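Local coordinates for putative nucleoprotein (Infectious salmon anemia virus, PDB 4EWC) that encapsidates the negative-strand viral RNA, protecting it from nucleases and forming the ribonucleoprotein that serves as template for transcription and replication, at residues L428-N433 with T486-L492; L294-A298 with C311-L316. All coordinates share one frame; numbering follows the deposited sequence.

Overall arrangement
Contact 2 comes first along the chain and closes before contact 1 opens. Their centres lie about 31 Å apart and their nearest atoms about 21 Å apart, so they do not touch. Contact 2 is buried, its centre about 8 Å from the centre of the chain, where a turn after helix 279-284 meets the beginning of helix 315-326 within the helical bundle. Contact 1 lies farther out, its centre about 23 Å from that of the chain, within the C-terminal orthomyxovirus nucleoprotein region, and pairs strands 429-432 and 488-491 in a small antiparallel sheet. They thus belong to separate regions of a largely helical nucleoprotein: one deep among helices, one towards the periphery.

Contact 1: L428-N433 with T486-L492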
loop_
_atom_site.group_PDB
_atom_site.type_symbol
_atom_site.label_atom_id
_atom_site.label_comp_id
_atom_site.label_asym_id
_atom_site.label_seq_id
_atom_site.Cartn_x
_atom_site.Cartn_y
_atom_site.Cartn_z
ATOM N N LEU A 428 -3.537 -18.641 -20.747
ATOM C CA LEU A 428 -2.386 -19.185 -20.049
ATOM C C LEU A 428 -2.819 -20.151 -18.959
ATOM O O LEU A 428 -3.878 -19.990 -18.339
ATOM C CB LEU A 428 -1.566 -18.037 -19.433
ATOM C CG LEU A 428 -0.367 -18.431 -18.554
ATOM C CD1 LEU A 428 0.661 -19.219 -19.358
ATOM C CD2 LEU A 428 0.263 -17.224 -17.914
ATOM N N LYS A 429 -2.002 -21.168 -18.738
ATOM C CA LYS A 429 -2.233 -22.076 -17.629
ATOM C C LYS A 429 -0.980 -22.161 -16.764
ATOM O O LYS A 429 0.120 -21.803 -17.192
ATOM C CB LYS A 429 -2.658 -23.452 -18.135
ATOM C CG LYS A 429 -3.984 -23.413 -18.855
ATOM C CD LYS A 429 -4.654 -24.751 -18.886
ATOM C CE LYS A 429 -5.587 -24.849 -20.075
ATOM N NZ LYS A 429 -4.816 -24.920 -21.368
ATOM N N VAL A 430 -1.147 -22.607 -15.533
ATOM C CA VAL A 430 -0.017 -22.656 -14.625
ATOM C C VAL A 430 -0.126 -23.867 -13.700
ATOM O O VAL A 430 -1.220 -24.352 -13.432
ATOM C CB VAL A 430 0.119 -21.323 -13.826
ATOM C CG1 VAL A 430 -1.089 -21.104 -12.925
ATOM C CG2 VAL A 430 1.414 -21.280 -13.042
ATOM N N GLY A 431 1.018 -24.377 -13.264
ATOM C CA GLY A 431 1.054 -25.412 -12.260
ATOM C C GLY A 431 1.194 -24.778 -10.893
ATOM O O GLY A 431 2.088 -23.956 -10.689
ATOM N N VAL A 432 0.314 -25.137 -9.963
ATOM C CA VAL A 432 0.354 -24.540 -8.635
ATOM C C VAL A 432 0.227 -25.591 -7.534
ATOM O O VAL A 432 -0.224 -26.708 -7.772
ATOM C CB VAL A 432 -0.721 -23.432 -8.457
ATOM C CG1 VAL A 432 -0.385 -22.201 -9.297
ATOM C CG2 VAL A 432 -2.092 -23.952 -8.815
ATOM N N ASN A 433 0.638 -25.226 -6.325
ATOM C CA ASN A 433 0.652 -26.154 -5.213
ATOM C C ASN A 433 0.630 -25.418 -3.864
ATOM O O ASN A 433 0.357 -24.224 -3.821
ATOM C CB ASN A 433 1.823 -27.136 -5.343
ATOM C CG ASN A 433 3.193 -26.474 -5.187
ATOM O OD1 ASN A 433 3.365 -25.526 -4.426
ATOM N ND2 ASN A 433 4.182 -27.008 -5.890
ATOM N N THR A 486 5.179 -31.604 -7.546
ATOM C CA THR A 486 3.831 -31.941 -7.975
ATOM C C THR A 486 2.975 -30.682 -8.014
ATOM O O THR A 486 3.144 -29.790 -7.196
ATOM C CB THR A 486 3.201 -32.994 -7.046
ATOM O OG1 THR A 486 3.345 -32.578 -5.676
ATOM C CG2 THR A 486 3.893 -34.338 -7.228
ATOM N N TYR A 487 2.056 -30.601 -8.961
ATOM C CA TYR A 487 1.274 -29.387 -9.125
ATOM C C TYR A 487 -0.167 -29.752 -9.344
ATOM O O TYR A 487 -0.482 -30.896 -9.605
ATOM C CB TYR A 487 1.772 -28.567 -10.337
ATOM C CG TYR A 487 3.179 -28.079 -10.181
ATOM C CD1 TYR A 487 3.444 -26.892 -9.507
ATOM C CD2 TYR A 487 4.251 -28.811 -10.675
ATOM C CE1 TYR A 487 4.740 -26.432 -9.348
ATOM C CE2 TYR A 487 5.554 -28.361 -10.522
ATOM C CZ TYR A 487 5.792 -27.171 -9.857
ATOM O OH TYR A 487 7.075 -26.712 -9.686
ATOM N N THR A 488 -1.046 -28.774 -9.204
ATOM C CA THR A 488 -2.371 -28.878 -9.776
ATOM C C THR A 488 -2.493 -27.799 -10.825
ATOM O O THR A 488 -2.376 -26.609 -10.541
ATOM C CB THR A 488 -3.476 -28.725 -8.748
ATOM O OG1 THR A 488 -3.440 -29.845 -7.865
ATOM C CG2 THR A 488 -4.813 -28.704 -9.454
ATOM N N ILE A 489 -2.710 -28.233 -12.051
ATOM C CA ILE A 489 -2.670 -27.336 -13.175
ATOM C C ILE A 489 -4.010 -26.679 -13.426
ATOM O O ILE A 489 -4.953 -27.319 -13.870
ATOM C CB ILE A 489 -2.165 -28.068 -14.408
ATOM C CG1 ILE A 489 -0.683 -28.401 -14.195
ATOM C CG2 ILE A 489 -2.375 -27.210 -15.668
ATOM C CD1 ILE A 489 -0.145 -29.385 -15.186
ATOM N N GLN A 490 -4.086 -25.392 -13.118
ATOM C CA GLN A 490 -5.298 -24.638 -13.354
ATOM C C GLN A 490 -5.028 -23.366 -14.120
ATOM O O GLN A 490 -3.895 -23.050 -14.452
ATOM C CB GLN A 490 -6.033 -24.336 -12.057
ATOM C CG GLN A 490 -5.135 -23.939 -10.915
ATOM C CD GLN A 490 -5.883 -23.948 -9.606
ATOM O OE1 GLN A 490 -5.409 -23.429 -8.592
ATOM N NE2 GLN A 490 -7.073 -24.534 -9.623
ATOM N N GLY A 491 -6.106 -22.666 -14.448
ATOM C CA GLY A 491 -6.042 -21.529 -15.339
ATOM C C GLY A 491 -5.486 -20.282 -14.699
ATOM O O GLY A 491 -5.837 -19.938 -13.573
ATOM N N LEU A 492 -4.615 -19.602 -15.431
ATOM C CA LEU A 492 -4.060 -18.337 -14.985
ATOM C C LEU A 492 -4.710 -17.210 -15.769
ATOM O O LEU A 492 -4.125 -16.679 -16.708
ATOM C CB LEU A 492 -2.546 -18.319 -15.191
ATOM C CG LEU A 492 -1.729 -17.193 -14.555
ATOM C CD1 LEU A 492 -2.551 -16.357 -13.588
ATOM C CD2 LEU A 492 -0.496 -17.754 -13.868
HETATM O O HOH W 1 -4.828 -15.887 -19.432
#
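Strands 429-432 and 488-491 run antiparallel, at 145° between their directions, and Val430 and Val432 face Gln490 and Thr488 as the hydrogen-bonded pairs. This is a two-stranded antiparallel sheet rather than a hairpin, because 52 residues, many of them helical, separate its segments. Val430 N meets Gln490 O at 3.0 Å, and the return bond from Gln490 N to Val430 O is more bent. Leu492 N donates to Leu428 O and prolongs the pairing.

On the face carrying Val430 and Gln490, the side chains are of mixed character. Val430 CG1 sits between its own backbone N and carbonyl carbon (chi1 64°), which brings it against Leu492 CD2 at 3.5 Å. Leu492 also lies alongside Leu428, both pointing the same way, with CG 3.9 Å from Leu428 CD2. Farther along, the extended Gln490 chain crosses Val432 at about a right angle, and its CG passes 3.7 Å from Val432 CG2. Met438 of helix 438-449 packs on Val430, Gln490 and Leu492, while Trp174 of helix 174-188 meets Leu428 and Val430.

Tyr487 turns to the other side, its CD1 3.4 Å from Gly431 C; the Tyr487 side chain also touches Pro481, part of a probable nuclear localization signal. The planes of the Asn433 amide and the Tyr487 ring are turned only 13° from each other, though the two side chains cross obliquely. Phe436 N and Thr435 N hold Asn433 OD1, and Asn433 ND2 donates a hydrogen bond to Thr486 O at 3.2 Å, the acceptor lying close to the amide plane.

Contact 2: L294-A298 with C311-L316; sequences LAEGA and CGGVAL
Leu294 O receives the one hydrogen bond that joins the two segments, from Ala315 N at 2.9 Å, and apolar side chains cluster around it. The N-H points fairly straight at the oxygen (157°), although the donor is tilted from the carbonyl plane. Ala315 CB is directed at the other segment and lies over the Leu294 carbonyl, 3.9 Å from Leu294 CB and 4.1 Å from Ala295 CB. Val314 comes in next to it: CG1, set between the backbone N and the carbonyl carbon (chi1 80°), reaches Leu294 CB at 4.1 Å. Gly313 lets the backbones close up, since a CB there would point at segment 294-298 and run into Glu296 O and Leu294 O. Phe379 of helix 369-381 packs on both Leu294 and Val314, and Met282 of helix 279-284 touches both Ala295 and Ala315.

Towards Gly297 and Gly312 the contact, though still buried, is bare glycine backbone with few side-chain contacts. Gly297 CA and Gly312 CA are 4.9 Å apart, and no hydrogen bond spans the segments here. Ala298 CB rests on Leu316 CD2 at 3.8 Å, and Glu296 CG merely grazes Gly313 CA at 4.2 Å. Several polar groups at this end have partners outside the segments: Lys266 forms a salt bridge with Glu296 OE1 and also donates to Cys311 O, tying the two segments together, while Gln273 OE1 accepts from Gly297 N.

Ala295 to Ala298 forms a type II beta turn, closed by Ala298 N bonding to Ala295 O at 3.2 Å, with Gly297 at the third position, where positive phi is usual. The whole is a glycine-bearing type II turn laid against the beginning of helix 315-326, in the helical-bundle region of this nucleoprotein.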
loop_
_atom_site.group_PDB
_atom_site.type_symbol
_atom_site.label_atom_id
_atom_site.label_comp_id
_atom_site.label_asym_id
_atom_site.label_seq_id
_atom_site.Cartn_x
_atom_site.Cartn_y
_atom_site.Cartn_z
ATOM N N LEU A 294 19.671 -1.832 -6.701
ATOM C CA LEU A 294 20.467 -1.397 -7.835
ATOM C C LEU A 294 21.074 -2.557 -8.616
ATOM O O LEU A 294 21.878 -2.336 -9.531
ATOM C CB LEU A 294 21.585 -0.462 -7.380
ATOM C CG LEU A 294 21.114 0.734 -6.551
ATOM C CD1 LEU A 294 22.321 1.512 -6.046
ATOM C CD2 LEU A 294 20.144 1.607 -7.338
ATOM N N ALA A 295 20.681 -3.784 -8.275
ATOM C CA ALA A 295 21.263 -4.957 -8.914
ATOM C C ALA A 295 20.296 -5.713 -9.830
ATOM O O ALA A 295 20.507 -6.899 -10.085
ATOM C CB ALA A 295 21.830 -5.893 -7.873
ATOM N N GLU A 296 19.252 -5.045 -10.326
ATOM C CA GLU A 296 18.311 -5.712 -11.221
ATOM C C GLU A 296 19.031 -6.338 -12.423
ATOM O O GLU A 296 19.955 -5.755 -12.964
ATOM C CB GLU A 296 17.179 -4.774 -11.669
ATOM C CG GLU A 296 17.521 -3.828 -12.806
ATOM C CD GLU A 296 16.499 -2.710 -12.960
ATOM O OE1 GLU A 296 15.672 -2.732 -13.923
ATOM O OE2 GLU A 296 16.524 -1.808 -12.091
ATOM N N GLY A 297 18.640 -7.550 -12.795
ATOM C CA GLY A 297 19.140 -8.181 -14.004
ATOM C C GLY A 297 20.598 -8.584 -13.984
ATOM O O GLY A 297 21.160 -8.948 -15.021
ATOM N N ALA A 298 21.210 -8.520 -12.805
ATOM C CA ALA A 298 22.592 -8.979 -12.592
ATOM C C ALA A 298 22.958 -10.352 -13.231
ATOM O O ALA A 298 24.108 -10.579 -13.616
ATOM C CB ALA A 298 22.906 -8.976 -11.111
ATOM N N CYS A 311 20.145 -2.663 -19.292
ATOM C CA CYS A 311 19.195 -3.676 -18.807
ATOM C C CYS A 311 19.690 -4.249 -17.471
ATOM O O CYS A 311 18.961 -4.961 -16.760
ATOM C CB CYS A 311 19.061 -4.816 -19.813
ATOM S SG CYS A 311 18.220 -4.401 -21.344
ATOM N N GLY A 312 20.936 -3.901 -17.149
ATOM C CA GLY A 312 21.707 -4.580 -16.139
ATOM C C GLY A 312 21.760 -4.020 -14.736
ATOM O O GLY A 312 22.147 -4.741 -13.821
ATOM N N GLY A 313 21.412 -2.762 -14.513
ATOM C CA GLY A 313 21.403 -2.277 -13.131
ATOM C C GLY A 313 22.773 -1.805 -12.647
ATOM O O GLY A 313 23.748 -2.558 -12.671
ATOM N N VAL A 314 22.825 -0.560 -12.185
ATOM C CA VAL A 314 24.079 0.149 -11.974
ATOM C C VAL A 314 25.076 -0.509 -10.994
ATOM O O VAL A 314 26.290 -0.318 -11.130
ATOM C CB VAL A 314 23.820 1.667 -11.660
ATOM C CG1 VAL A 314 23.433 1.880 -10.215
ATOM C CG2 VAL A 314 24.991 2.533 -12.081
ATOM N N ALA A 315 24.568 -1.313 -10.056
ATOM C CA ALA A 315 25.416 -2.002 -9.075
ATOM C C ALA A 315 26.542 -2.819 -9.708
ATOM O O ALA A 315 27.600 -3.015 -9.107
ATOM C CB ALA A 315 24.590 -2.880 -8.143
ATOM N N LEU A 316 26.311 -3.298 -10.921
ATOM C CA LEU A 316 27.309 -4.087 -11.624
ATOM C C LEU A 316 28.545 -3.262 -11.927
ATOM O O LEU A 316 29.671 -3.733 -11.743
ATOM C CB LEU A 316 26.724 -4.657 -12.921
ATOM C CG LEU A 316 25.593 -5.678 -12.791
ATOM C CD1 LEU A 316 25.179 -6.128 -14.164
ATOM C CD2 LEU A 316 26.010 -6.876 -11.936
#